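PDB 6BLJ: serine-tRNA ligase from Naegleria fowleri, which probably charges tRNA(Ser) with serine in the cytosol, using ATP to form a seryl-adenylate intermediate, as expected of a class II aminoacyl-tRNA synthetase. Local coordinates for residues I194-A202 and G214-V222. Numbering follows the deposited sequence.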
ATOM      1  N   ILE A 194     -28.964  -5.392 -19.013  1.00 23.55           N
ATOM      2  CA  ILE A 194     -28.918  -5.766 -20.425  1.00 23.08           C
ATOM      3  C   ILE A 194     -27.927  -6.901 -20.644  1.00 22.85           C
ATOM      4  O   ILE A 194     -28.247  -7.913 -21.282  1.00 25.25           O
ATOM      5  CB  ILE A 194     -28.558  -4.539 -21.284  1.00 25.62           C
ATOM      6  CG1 ILE A 194     -29.665  -3.486 -21.186  1.00 29.31           C
ATOM      7  CG2 ILE A 194     -28.327  -4.967 -22.712  1.00 23.43           C
ATOM      8  CD1 ILE A 194     -29.290  -2.130 -21.783  1.00 25.14           C
ATOM      9  N   MET A 195     -26.701  -6.747 -20.126  1.00 22.10           N
ATOM     10  CA  MET A 195     -25.671  -7.758 -20.373  1.00 28.28           C
ATOM     11  C   MET A 195     -26.042  -9.099 -19.744  1.00 25.32           C
ATOM     12  O   MET A 195     -25.794 -10.160 -20.331  1.00 24.98           O
ATOM     13  CB  MET A 195     -24.315  -7.278 -19.844  1.00 21.10           C
ATOM     14  CG  MET A 195     -23.765  -6.087 -20.611  1.00 22.16           C
ATOM     15  SD  MET A 195     -22.104  -5.628 -20.066  1.00 25.26           S
ATOM     16  CE  MET A 195     -21.746  -4.336 -21.259  1.00 22.59           C
ATOM     17  N   ARG A 196     -26.648  -9.074 -18.560  1.00 24.45           N
ATOM     18  CA  ARG A 196     -27.102 -10.323 -17.948  1.00 29.81           C
ATOM     19  C   ARG A 196     -28.252 -10.940 -18.741  1.00 32.97           C
ATOM     20  O   ARG A 196     -28.332 -12.171 -18.877  1.00 30.36           O
ATOM     21  CB  ARG A 196     -27.522 -10.088 -16.494  1.00 30.23           C
ATOM     22  CG  ARG A 196     -26.343  -9.922 -15.516  1.00 25.43           C
ATOM     23  CD  ARG A 196     -26.830  -9.670 -14.082  1.00 27.94           C
ATOM     24  NE  ARG A 196     -25.713  -9.606 -13.144  1.00 26.42           N
ATOM     25  CZ  ARG A 196     -25.802  -9.036 -11.947  1.00 32.79           C
ATOM     26  NH1 ARG A 196     -26.947  -8.478 -11.562  1.00 26.56           N
ATOM     27  NH2 ARG A 196     -24.750  -9.008 -11.142  1.00 28.84           N
ATOM     28  N   LYS A 197     -29.166 -10.106 -19.249  1.00 30.16           N
ATOM     29  CA  LYS A 197     -30.271 -10.635 -20.048  1.00 31.69           C
ATOM     30  C   LYS A 197     -29.777 -11.226 -21.364  1.00 30.75           C
ATOM     31  O   LYS A 197     -30.440 -12.097 -21.937  1.00 28.64           O
ATOM     32  CB  LYS A 197     -31.316  -9.544 -20.295  1.00 32.51           C
ATOM     33  CG  LYS A 197     -32.247  -9.295 -19.110  1.00 36.77           C
ATOM     34  CD  LYS A 197     -33.085  -8.021 -19.294  1.00 34.00           C
ATOM     35  CE  LYS A 197     -34.090  -8.161 -20.433  1.00 32.98           C
ATOM     36  NZ  LYS A 197     -35.052  -9.269 -20.169  1.00 33.11           N
ATOM     37  N   LEU A 198     -28.643 -10.744 -21.875  1.00 25.40           N
ATOM     38  CA  LEU A 198     -28.007 -11.362 -23.032  1.00 29.47           C
ATOM     39  C   LEU A 198     -27.297 -12.663 -22.684  1.00 31.82           C
ATOM     40  O   LEU A 198     -26.880 -13.379 -23.600  1.00 29.65           O
ATOM     41  CB  LEU A 198     -27.000 -10.404 -23.678  1.00 24.67           C
ATOM     42  CG  LEU A 198     -27.540  -9.116 -24.303  1.00 30.17           C
ATOM     43  CD1 LEU A 198     -26.396  -8.148 -24.616  1.00 28.02           C
ATOM     44  CD2 LEU A 198     -28.371  -9.414 -25.554  1.00 25.00           C
ATOM     45  N   GLY A 199     -27.153 -12.986 -21.402  1.00 29.25           N
ATOM     46  CA  GLY A 199     -26.322 -14.115 -21.020  1.00 32.06           C
ATOM     47  C   GLY A 199     -24.842 -13.861 -21.221  1.00 33.46           C
ATOM     48  O   GLY A 199     -24.075 -14.808 -21.396  1.00 30.74           O
ATOM     49  N   GLY A 200     -24.414 -12.602 -21.194  1.00 27.35           N
ATOM     50  CA  GLY A 200     -23.047 -12.293 -21.563  1.00 28.23           C
ATOM     51  C   GLY A 200     -22.134 -11.857 -20.438  1.00 27.61           C
ATOM     52  O   GLY A 200     -20.986 -11.491 -20.691  1.00 27.04           O
ATOM     53  N   LEU A 201     -22.621 -11.856 -19.201  1.00 27.68           N
ATOM     54  CA  LEU A 201     -21.854 -11.291 -18.100  1.00 26.14           C
ATOM     55  C   LEU A 201     -22.049 -12.130 -16.855  1.00 23.73           C
ATOM     56  O   LEU A 201     -23.187 -12.339 -16.420  1.00 24.84           O
ATOM     57  CB  LEU A 201     -22.262  -9.842 -17.825  1.00 20.88           C
ATOM     58  CG  LEU A 201     -21.586  -9.138 -16.647  1.00 27.04           C
ATOM     59  CD1 LEU A 201     -20.091  -9.058 -16.892  1.00 21.64           C
ATOM     60  CD2 LEU A 201     -22.179  -7.731 -16.408  1.00 24.80           C
ATOM     61  N   ALA A 202     -20.941 -12.567 -16.261  1.00 27.83           N
ATOM     62  CA  ALA A 202     -20.950 -13.377 -15.040  1.00 23.90           C
ATOM     63  C   ALA A 202     -20.128 -12.666 -13.966  1.00 28.00           C
ATOM     64  O   ALA A 202     -18.937 -12.934 -13.803  1.00 23.66           O
ATOM     65  CB  ALA A 202     -20.408 -14.772 -15.326  1.00 22.32           C
ATOM     66  N   GLY A 214     -14.484  -8.377 -10.139  1.00 23.21           N
ATOM     67  CA  GLY A 214     -14.100  -9.360 -11.154  1.00 22.78           C
ATOM     68  C   GLY A 214     -15.271  -9.772 -12.032  1.00 24.99           C
ATOM     69  O   GLY A 214     -16.420  -9.847 -11.590  1.00 22.59           O
ATOM     70  N   TYR A 215     -14.979 -10.070 -13.303  1.00 19.03           N
ATOM     71  CA  TYR A 215     -16.044 -10.443 -14.229  1.00 19.29           C
ATOM     72  C   TYR A 215     -15.524 -11.426 -15.267  1.00 23.67           C
ATOM     73  O   TYR A 215     -14.346 -11.402 -15.631  1.00 22.22           O
ATOM     74  CB  TYR A 215     -16.648  -9.203 -14.944  1.00 18.96           C
ATOM     75  CG  TYR A 215     -15.660  -8.456 -15.845  1.00 24.53           C
ATOM     76  CD1 TYR A 215     -14.735  -7.556 -15.302  1.00 23.37           C
ATOM     77  CD2 TYR A 215     -15.673  -8.630 -17.234  1.00 20.55           C
ATOM     78  CE1 TYR A 215     -13.828  -6.861 -16.122  1.00 20.09           C
ATOM     79  CE2 TYR A 215     -14.780  -7.925 -18.071  1.00 18.29           C
ATOM     80  CZ  TYR A 215     -13.862  -7.057 -17.499  1.00 22.91           C
ATOM     81  OH  TYR A 215     -12.973  -6.372 -18.286  1.00 20.61           O
ATOM     82  N   PHE A 216     -16.417 -12.300 -15.735  1.00 22.46           N
ATOM     83  CA  PHE A 216     -16.253 -12.995 -17.011  1.00 20.87           C
ATOM     84  C   PHE A 216     -17.213 -12.385 -18.020  1.00 24.58           C
ATOM     85  O   PHE A 216     -18.367 -12.106 -17.685  1.00 24.04           O
ATOM     86  CB  PHE A 216     -16.578 -14.496 -16.936  1.00 21.37           C
ATOM     87  CG  PHE A 216     -15.633 -15.320 -16.095  1.00 25.65           C
ATOM     88  CD1 PHE A 216     -14.720 -16.194 -16.698  1.00 22.45           C
ATOM     89  CD2 PHE A 216     -15.717 -15.293 -14.716  1.00 21.31           C
ATOM     90  CE1 PHE A 216     -13.870 -17.004 -15.913  1.00 23.05           C
ATOM     91  CE2 PHE A 216     -14.861 -16.093 -13.906  1.00 21.61           C
ATOM     92  CZ  PHE A 216     -13.949 -16.954 -14.508  1.00 21.89           C
ATOM     93  N   LEU A 217     -16.737 -12.190 -19.249  1.00 22.30           N
ATOM     94  CA  LEU A 217     -17.575 -11.799 -20.375  0.55 21.98           C
ATOM     95  C   LEU A 217     -17.751 -13.016 -21.279  1.00 24.22           C
ATOM     96  O   LEU A 217     -16.803 -13.784 -21.489  1.00 25.96           O
ATOM     97  CB  LEU A 217     -16.946 -10.626 -21.146  0.55 24.22           C
ATOM     98  CG  LEU A 217     -17.861  -9.603 -21.833  0.55 27.51           C
ATOM     99  CD1 LEU A 217     -18.649  -8.805 -20.798  0.55 31.58           C
ATOM    100  CD2 LEU A 217     -17.068  -8.661 -22.749  0.55 23.98           C
ATOM    101  N   LEU A 218     -18.981 -13.222 -21.789  1.00 28.35           N
ATOM    102  CA  LEU A 218     -19.290 -14.411 -22.596  1.00 31.03           C
ATOM    103  C   LEU A 218     -19.978 -14.081 -23.923  1.00 34.11           C
ATOM    104  O   LEU A 218     -20.777 -13.146 -24.020  1.00 28.97           O
ATOM    105  CB  LEU A 218     -20.202 -15.406 -21.840  1.00 30.87           C
ATOM    106  CG  LEU A 218     -19.633 -16.046 -20.556  1.00 31.82           C
ATOM    107  CD1 LEU A 218     -19.886 -15.133 -19.384  1.00 31.52           C
ATOM    108  CD2 LEU A 218     -20.213 -17.427 -20.299  1.00 37.34           C
ATOM    109  N   GLY A 219     -19.704 -14.910 -24.934  1.00 28.36           N
ATOM    110  CA  GLY A 219     -20.516 -14.909 -26.147  1.00 27.56           C
ATOM    111  C   GLY A 219     -20.313 -13.680 -27.013  1.00 27.97           C
ATOM    112  O   GLY A 219     -19.188 -13.215 -27.232  1.00 26.60           O
ATOM    113  N   ASP A 220     -21.422 -13.149 -27.537  1.00 28.05           N
ATOM    114  CA  ASP A 220     -21.312 -12.079 -28.530  1.00 31.72           C
ATOM    115  C   ASP A 220     -20.667 -10.817 -27.940  1.00 34.03           C
ATOM    116  O   ASP A 220     -20.003 -10.062 -28.663  1.00 30.98           O
ATOM    117  CB  ASP A 220     -22.693 -11.763 -29.108  1.00 32.68           C
ATOM    118  CG  ASP A 220     -23.246 -12.895 -29.983  1.00 40.11           C
ATOM    119  OD1 ASP A 220     -22.478 -13.752 -30.467  1.00 41.43           O
ATOM    120  OD2 ASP A 220     -24.466 -12.933 -30.186  1.00 42.74           O
ATOM    121  N   LEU A 221     -20.818 -10.586 -26.632  1.00 27.48           N
ATOM    122  CA  LEU A 221     -20.181  -9.423 -26.015  1.00 29.32           C
ATOM    123  C   LEU A 221     -18.660  -9.510 -26.109  1.00 30.96           C
ATOM    124  O   LEU A 221     -17.982  -8.490 -26.301  1.00 28.79           O
ATOM    125  CB  LEU A 221     -20.619  -9.304 -24.556  1.00 30.93           C
ATOM    126  CG  LEU A 221     -22.055  -8.814 -24.319  1.00 32.21           C
ATOM    127  CD1 LEU A 221     -22.301  -8.672 -22.809  1.00 27.99           C
ATOM    128  CD2 LEU A 221     -22.343  -7.507 -25.063  1.00 31.65           C
ATOM    129  N   VAL A 222     -18.105 -10.716 -25.964  1.00 25.41           N
ATOM    130  CA  VAL A 222     -16.673 -10.915 -26.203  1.00 33.08           C
ATOM    131  C   VAL A 222     -16.321 -10.551 -27.646  1.00 33.13           C
ATOM    132  O   VAL A 222     -15.330  -9.852 -27.914  1.00 28.42           O
ATOM    133  CB  VAL A 222     -16.272 -12.368 -25.887  1.00 33.96           C
ATOM    134  CG1 VAL A 222     -14.797 -12.616 -26.239  1.00 31.85           C
ATOM    135  CG2 VAL A 222     -16.549 -12.713 -24.417  1.00 23.80           C
TER
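Tyr215 CB lies 4.0 Å from Leu201 CD1, which reaches it because Leu201 CG stands anti to the backbone N (chi1 177°). The Tyr215 hydroxyl is hydrogen-bonded to the carbonyl of Gln332, and the side chain is about 7 Å from the bound AMP. Phe216 forms an antiparallel hydrogen-bonded pair with Ala202. Ala202 N gives a bond to Phe216 O (3.0 Å), and Phe216 N returns a longer one to Ala202 O (3.2 Å). The Phe216 ring turns away and meets Phe291 of the second subunit edge-to-face.

Strands 201-202 and 216-218 form a two-stranded antiparallel ladder, with helix 203-210 in the connection between them. Leu217 and Leu218 also pair with a strand of the second subunit, so this sheet continues across that interface. Helix 220-238 followed by strand 242-245 at this interface is consistent with motif 1 of class II synthetases. Leu217 and Leu201 form the non-hydrogen-bonded pair. Leu218 N bonds to Gly200 O (2.9 Å), and Leu218 CD1 touches Ala202 CB. After Gly219, at the N-cap position of helix 220-238, Leu221 points toward 194-202. There Gly199, with positive phi, forms a Schellman motif after the last helical turn. Leu221 CD1 meets Met195 CG at 3.7 Å, while CD2 touches Leu198 CD1, the two leucine side chains crossing at about a right angle.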